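Oxidoreductase, 2OG-Fe(II) oxygenase family (Burkholderia pseudomallei, PDB 6N1F) probably acts as an iron-dependent oxidoreductase of the 2-oxoglutarate oxygenase type, with a ferric ion bound in the crystal. Local coordinates at residues N161-F166 with A232-A237; A134-R139 with Y226-G231. One frame throughout, in Å; residues are numbered along the deposited sequence.

Interaction 1: N161-F166 with A232-A237; sequences NPDYEF and ANRRAA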
loop_
_atom_site.group_PDB
_atom_site.type_symbol
_atom_site.label_atom_id
_atom_site.label_comp_id
_atom_site.label_asym_id
_atom_site.label_seq_id
_atom_site.Cartn_x
_atom_site.Cartn_y
_atom_site.Cartn_z
ATOM N N ASN A 161 -3.360 -12.971 -5.245
ATOM C CA ASN A 161 -2.896 -13.019 -6.624
ATOM C C ASN A 161 -1.407 -13.336 -6.607
ATOM O O ASN A 161 -0.606 -12.522 -6.131
ATOM C CB ASN A 161 -3.188 -11.692 -7.329
ATOM C CG ASN A 161 -2.847 -11.713 -8.818
ATOM O OD1 ASN A 161 -1.929 -12.407 -9.255
ATOM N ND2 ASN A 161 -3.588 -10.940 -9.600
ATOM N N PRO A 162 -0.998 -14.505 -7.110
ATOM C CA PRO A 162 0.419 -14.892 -7.034
ATOM C C PRO A 162 1.349 -14.014 -7.848
ATOM O O PRO A 162 2.568 -14.186 -7.743
ATOM C CB PRO A 162 0.412 -16.325 -7.584
ATOM C CG PRO A 162 -0.747 -16.340 -8.520
ATOM C CD PRO A 162 -1.797 -15.497 -7.849
ATOM N N ASP A 163 0.828 -13.091 -8.652
ATOM C CA ASP A 163 1.656 -12.236 -9.493
ATOM C C ASP A 163 1.876 -10.848 -8.905
ATOM O O ASP A 163 2.548 -10.028 -9.532
ATOM C CB ASP A 163 1.040 -12.117 -10.894
ATOM C CG ASP A 163 0.932 -13.455 -11.598
ATOM O OD1 ASP A 163 1.945 -14.183 -11.669
ATOM O OD2 ASP A 163 -0.173 -13.795 -12.072
ATOM N N TYR A 164 1.333 -10.555 -7.727
ATOM C CA TYR A 164 1.642 -9.285 -7.078
ATOM C C TYR A 164 3.102 -9.282 -6.649
ATOM O O TYR A 164 3.532 -10.167 -5.903
ATOM C CB TYR A 164 0.753 -9.070 -5.861
ATOM C CG TYR A 164 -0.695 -8.767 -6.131
ATOM C CD1 TYR A 164 -1.136 -8.416 -7.390
ATOM C CD2 TYR A 164 -1.619 -8.822 -5.102
ATOM C CE1 TYR A 164 -2.470 -8.135 -7.615
ATOM C CE2 TYR A 164 -2.939 -8.539 -5.312
ATOM C CZ TYR A 164 -3.365 -8.200 -6.562
ATOM O OH TYR A 164 -4.696 -7.921 -6.744
ATOM N N GLU A 165 3.870 -8.289 -7.103
ATOM C CA GLU A 165 5.275 -8.178 -6.718
ATOM C C GLU A 165 5.517 -7.149 -5.631
ATOM O O GLU A 165 6.398 -7.329 -4.787
ATOM C CB GLU A 165 6.134 -7.799 -7.916
ATOM C CG GLU A 165 6.515 -8.922 -8.813
ATOM C CD GLU A 165 7.468 -8.443 -9.871
ATOM O OE1 GLU A 165 7.183 -8.662 -11.065
ATOM O OE2 GLU A 165 8.485 -7.816 -9.497
ATOM N N PHE A 166 4.794 -6.045 -5.659
ATOM C CA PHE A 166 5.012 -4.989 -4.694
ATOM C C PHE A 166 3.671 -4.439 -4.280
ATOM O O PHE A 166 2.687 -4.512 -5.018
ATOM C CB PHE A 166 5.884 -3.852 -5.233
ATOM C CG PHE A 166 7.275 -4.271 -5.585
ATOM C CD1 PHE A 166 8.233 -4.452 -4.596
ATOM C CD2 PHE A 166 7.627 -4.485 -6.908
ATOM C CE1 PHE A 166 9.522 -4.840 -4.929
ATOM C CE2 PHE A 166 8.909 -4.871 -7.247
ATOM C CZ PHE A 166 9.858 -5.052 -6.257
ATOM N N ALA A 232 -5.392 -12.198 -16.636
ATOM C CA ALA A 232 -6.290 -12.574 -15.557
ATOM C C ALA A 232 -5.510 -13.036 -14.328
ATOM O O ALA A 232 -4.387 -13.544 -14.423
ATOM C CB ALA A 232 -7.252 -13.668 -16.011
ATOM N N ASN A 233 -6.119 -12.835 -13.162
ATOM C CA ASN A 233 -5.566 -13.299 -11.896
ATOM C C ASN A 233 -5.429 -14.816 -11.915
ATOM O O ASN A 233 -6.433 -15.534 -11.935
ATOM C CB ASN A 233 -6.459 -12.847 -10.736
ATOM C CG ASN A 233 -5.823 -13.071 -9.380
ATOM O OD1 ASN A 233 -5.021 -13.987 -9.201
ATOM N ND2 ASN A 233 -6.185 -12.236 -8.409
ATOM N N ARG A 234 -4.194 -15.316 -11.904
ATOM C CA ARG A 234 -4.045 -16.769 -11.959
ATOM C C ARG A 234 -4.417 -17.467 -10.649
ATOM O O ARG A 234 -4.209 -18.688 -10.556
ATOM C CB ARG A 234 -2.619 -17.149 -12.363
ATOM C CG ARG A 234 -2.297 -16.888 -13.827
ATOM C CD ARG A 234 -1.138 -17.758 -14.329
ATOM N NE ARG A 234 -0.050 -17.881 -13.361
ATOM C CZ ARG A 234 0.734 -16.876 -12.990
ATOM N NH1 ARG A 234 0.542 -15.672 -13.495
ATOM N NH2 ARG A 234 1.704 -17.068 -12.108
ATOM N N ARG A 235 -4.938 -16.787 -9.631
ATOM C CA ARG A 235 -5.490 -17.497 -8.485
ATOM C C ARG A 235 -6.816 -18.133 -8.883
ATOM O O ARG A 235 -7.710 -17.457 -9.401
ATOM C CB ARG A 235 -5.683 -16.552 -7.305
ATOM C CG ARG A 235 -5.790 -17.258 -5.958
ATOM C CD ARG A 235 -7.088 -16.905 -5.261
ATOM N NE ARG A 235 -7.354 -15.471 -5.323
ATOM C CZ ARG A 235 -8.378 -14.877 -4.718
ATOM N NH1 ARG A 235 -9.230 -15.601 -4.001
ATOM N NH2 ARG A 235 -8.547 -13.564 -4.829
ATOM N N ALA A 236 -6.935 -19.436 -8.650
ATOM C CA ALA A 236 -8.122 -20.166 -9.072
ATOM C C ALA A 236 -9.368 -19.627 -8.382
ATOM O O ALA A 236 -9.377 -19.406 -7.167
ATOM C CB ALA A 236 -7.952 -21.656 -8.773
ATOM N N ALA A 237 -10.417 -19.413 -9.166
ATOM C CA ALA A 237 -11.692 -18.939 -8.641
ATOM C C ALA A 237 -12.538 -20.104 -8.142
ATOM O O ALA A 237 -12.444 -20.496 -6.979
ATOM C CB ALA A 237 -12.444 -18.153 -9.704
#
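Asn161 and Asn233 lay their side-chain amides flat against each other, planes 25° apart, stacked with the side chains running antiparallel; Asn161 ND2 stands 3.1 Å from Asn233 CG. The two amides share no hydrogen bond: their NH2 groups are two donors side by side and their carbonyl oxygens two acceptors. Each oxygen instead turns back on its own backbone in an Asx turn, Asn161 OD1 accepting from Asp163 N at 2.9 Å and Asn233 OD1 from Arg235 N at 2.8 Å. The same first torsion serves both, with CG anti to the backbone N and beside the carbonyl carbon. Further out, Pro162 fits its CD edge against the second turn, 3.8 Å from Arg235 N, and Arg234 reaches over to Asp163 in a salt bridge. Arg234 NH2 donates to the syn side of Asp163 OD1 at 2.9 Å, somewhat out of both planes. Arg234 NH1 lies near both carboxylate oxygens, and its own bond to OD1 is weak; the carboxylate and guanidinium planes are 45° apart, which spoils a flat two-pronged pairing.

The segment 161-166 belongs to the loop that follows His155 and Asp157, the His-X-Asp pair of the iron site, and the side chain of Asn161 is about 8 Å from that of Asp157. Within this loop a type I turn runs from Asn161 to Tyr164, closed by Tyr164 N to Asn161 O. CB of Asn161 sits over the centre of the Tyr164 ring, 3.5 Å above its plane. The amide nitrogens have partners outside the two segments: Asp96 OD2 for Asn161 ND2, the carbonyls of Ser160 and Asp96 for Asn233 ND2. The Ser160 carbonyl also takes Arg235 NE.

Interaction 2: A134-R139 with Y226-G231; sequences AEYFIR and YSRHNG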
loop_
_atom_site.group_PDB
_atom_site.type_symbol
_atom_site.label_atom_id
_atom_site.label_comp_id
_atom_site.label_asym_id
_atom_site.label_seq_id
_atom_site.Cartn_x
_atom_site.Cartn_y
_atom_site.Cartn_z
ATOM N N ALA A 134 10.955 -3.102 -16.880
ATOM C CA ALA A 134 9.709 -3.743 -17.258
ATOM C C ALA A 134 8.512 -2.889 -16.860
ATOM O O ALA A 134 8.546 -2.134 -15.886
ATOM C CB ALA A 134 9.601 -5.128 -16.625
ATOM N N GLU A 135 7.452 -3.010 -17.649
ATOM C CA GLU A 135 6.221 -2.282 -17.397
ATOM C C GLU A 135 5.472 -2.911 -16.228
ATOM O O GLU A 135 5.248 -4.125 -16.198
ATOM C CB GLU A 135 5.364 -2.299 -18.662
ATOM C CG GLU A 135 3.923 -1.857 -18.495
ATOM C CD GLU A 135 3.242 -1.643 -19.840
ATOM O OE1 GLU A 135 2.512 -0.640 -19.974
ATOM O OE2 GLU A 135 3.448 -2.462 -20.769
ATOM N N TYR A 136 5.085 -2.089 -15.269
ATOM C CA TYR A 136 4.277 -2.543 -14.150
ATOM C C TYR A 136 2.869 -1.973 -14.264
ATOM O O TYR A 136 2.656 -0.895 -14.830
ATOM C CB TYR A 136 4.901 -2.149 -12.813
ATOM C CG TYR A 136 5.965 -3.107 -12.325
ATOM C CD1 TYR A 136 5.699 -4.014 -11.310
ATOM C CD2 TYR A 136 7.236 -3.108 -12.881
ATOM C CE1 TYR A 136 6.673 -4.889 -10.857
ATOM C CE2 TYR A 136 8.208 -3.979 -12.436
ATOM C CZ TYR A 136 7.932 -4.867 -11.431
ATOM O OH TYR A 136 8.916 -5.737 -10.992
ATOM N N PHE A 137 1.907 -2.735 -13.752
ATOM C CA PHE A 137 0.495 -2.392 -13.785
ATOM C C PHE A 137 -0.041 -2.329 -12.367
ATOM O O PHE A 137 0.316 -3.158 -11.526
ATOM C CB PHE A 137 -0.310 -3.427 -14.576
ATOM C CG PHE A 137 0.239 -3.699 -15.944
ATOM C CD1 PHE A 137 -0.212 -2.980 -17.032
ATOM C CD2 PHE A 137 1.207 -4.668 -16.137
ATOM C CE1 PHE A 137 0.288 -3.220 -18.301
ATOM C CE2 PHE A 137 1.715 -4.913 -17.399
ATOM C CZ PHE A 137 1.253 -4.186 -18.484
ATOM N N ILE A 138 -0.908 -1.357 -12.108
ATOM C CA ILE A 138 -1.642 -1.308 -10.845
ATOM C C ILE A 138 -2.859 -2.221 -10.998
ATOM O O ILE A 138 -3.781 -1.913 -11.754
ATOM C CB ILE A 138 -2.051 0.125 -10.484
ATOM C CG1 ILE A 138 -0.817 1.005 -10.255
ATOM C CG2 ILE A 138 -2.932 0.142 -9.248
ATOM C CD1 ILE A 138 -1.127 2.497 -10.091
ATOM N N ARG A 139 -2.865 -3.349 -10.282
ATOM C CA ARG A 139 -3.928 -4.333 -10.439
ATOM C C ARG A 139 -5.055 -4.179 -9.430
ATOM O O ARG A 139 -6.178 -4.608 -9.701
ATOM C CB ARG A 139 -3.364 -5.752 -10.320
ATOM C CG ARG A 139 -2.635 -6.261 -11.555
ATOM C CD ARG A 139 -2.328 -7.746 -11.420
ATOM N NE ARG A 139 -3.516 -8.586 -11.529
ATOM C CZ ARG A 139 -3.917 -9.161 -12.662
ATOM N NH1 ARG A 139 -3.228 -8.980 -13.783
ATOM N NH2 ARG A 139 -5.006 -9.919 -12.676
ATOM N N TYR A 226 1.135 -3.865 -7.393
ATOM C CA TYR A 226 1.823 -3.795 -8.673
ATOM C C TYR A 226 2.179 -5.199 -9.151
ATOM O O TYR A 226 2.675 -6.025 -8.376
ATOM C CB TYR A 226 3.113 -2.970 -8.560
ATOM C CG TYR A 226 3.009 -1.476 -8.751
ATOM C CD1 TYR A 226 2.726 -0.934 -9.996
ATOM C CD2 TYR A 226 3.249 -0.600 -7.700
ATOM C CE1 TYR A 226 2.666 0.437 -10.195
ATOM C CE2 TYR A 226 3.183 0.783 -7.890
ATOM C CZ TYR A 226 2.890 1.289 -9.139
ATOM O OH TYR A 226 2.815 2.645 -9.349
ATOM N N SER A 227 1.931 -5.457 -10.430
ATOM C CA SER A 227 2.316 -6.695 -11.091
ATOM C C SER A 227 2.799 -6.360 -12.496
ATOM O O SER A 227 2.362 -5.374 -13.090
ATOM C CB SER A 227 1.141 -7.682 -11.158
ATOM O OG SER A 227 1.475 -8.866 -11.875
ATOM N N ARG A 228 3.714 -7.178 -13.021
ATOM C CA ARG A 228 4.045 -7.105 -14.441
ATOM C C ARG A 228 3.031 -7.840 -15.304
ATOM O O ARG A 228 3.036 -7.673 -16.524
ATOM C CB ARG A 228 5.437 -7.678 -14.706
ATOM C CG ARG A 228 6.570 -6.953 -14.019
ATOM C CD ARG A 228 7.866 -7.723 -14.196
ATOM N NE ARG A 228 7.753 -9.083 -13.674
ATOM C CZ ARG A 228 7.705 -10.184 -14.422
ATOM N NH1 ARG A 228 7.784 -10.116 -15.747
ATOM N NH2 ARG A 228 7.593 -11.366 -13.835
ATOM N N HIS A 229 2.168 -8.644 -14.705
ATOM C CA HIS A 229 1.136 -9.357 -15.442
ATOM C C HIS A 229 -0.131 -8.523 -15.455
ATOM O O HIS A 229 -0.612 -8.101 -14.401
ATOM C CB HIS A 229 0.858 -10.723 -14.807
ATOM C CG HIS A 229 -0.148 -11.546 -15.548
ATOM N ND1 HIS A 229 -0.018 -11.857 -16.886
ATOM C CD2 HIS A 229 -1.292 -12.141 -15.133
ATOM C CE1 HIS A 229 -1.042 -12.604 -17.263
ATOM N NE2 HIS A 229 -1.830 -12.788 -16.220
ATOM N N ASN A 230 -0.670 -8.281 -16.647
ATOM C CA ASN A 230 -1.951 -7.606 -16.766
ATOM C C ASN A 230 -3.056 -8.536 -17.248
ATOM O O ASN A 230 -4.187 -8.081 -17.442
ATOM C CB ASN A 230 -1.831 -6.395 -17.696
ATOM C CG ASN A 230 -2.775 -5.264 -17.307
ATOM O OD1 ASN A 230 -3.150 -5.118 -16.137
ATOM N ND2 ASN A 230 -3.156 -4.453 -18.286
ATOM N N GLY A 231 -2.771 -9.821 -17.430
ATOM C CA GLY A 231 -3.813 -10.770 -17.745
ATOM C C GLY A 231 -4.632 -11.118 -16.512
ATOM O O GLY A 231 -4.584 -10.455 -15.474
HETATM O O HOH W 1 5.364 -6.214 -17.948
#
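Gly231 O is gripped by two nitrogens of Arg139, which meets it end-on: NH1 at 2.6 Å and NH2 at 2.9 Å, both with the oxygen in the guanidinium plane. NH1 has a second carbonyl, His229 O at 2.8 Å, which it approaches from above the carbonyl plane and not along a lone pair. The chain runs extended to CD, which passes along Ser227 CB, and a bend at chi3 (71°) then turns the guanidinium edge to the backbone of 229-231. Three bonds thus tie the chain after strand 218-227 to strand 137-147. Arg139 NE forms a salt bridge with Asp96 OD2.

The strands themselves pair antiparallel. Phe137 and Ser227 form a hydrogen-bonded pair, Phe137 N to Ser227 O at 2.8 Å and Ser227 N to Phe137 O at 3.0 Å; Ile138 and Tyr226 form the next, non-hydrogen-bonded pair, with Ile138 CG1 3.5 Å from Tyr226 CE1. On the Phe137 face, Asn230 lies over the ring, its amide only 7° from the ring plane and its CB above the centre in a CH-pi contact, while Arg228 O comes up at the ring edge. Ser227 OG takes the N-H of His229 in an ST turn and also bonds to the carbonyl of Asp163. Just past the end of strand 218-227, Arg228 CG makes a CH-pi contact with one face of the Tyr136 ring, 3.7 Å from its centroid; Tyr136 stands just before strand 137-147. A water donates to both Glu135 O and Arg228 O, bridging the two segments where the ladder ends. Strand 166-171 flanks 218-227 across from 137-147, Val168 touching Tyr226; Leu114 and Leu117 of helix 109-117 pack on Ile138, and Phe130 of helix 120-130 meets Tyr226 edge-to-face.

From the N terminus, segment 134-139 comes first, entering strand 137-147; 161-166 follows, leading into strand 166-171. Interaction 2 closes on 134-139 when strand 218-227 ends, a loop of 86 residues that holds all three iron ligands, His155, Asp157 and His209. The chain then runs straight on into 232-237, where interaction 1 closes a loop of 65 residues back to 161-166. The two loops cross instead of nesting. Glu165 joins the contacts directly, bonding Tyr136 and Arg228, and Asp96 is common to both. Together they fasten the C-terminal tail to the large sheet and to the loop beyond the iron site.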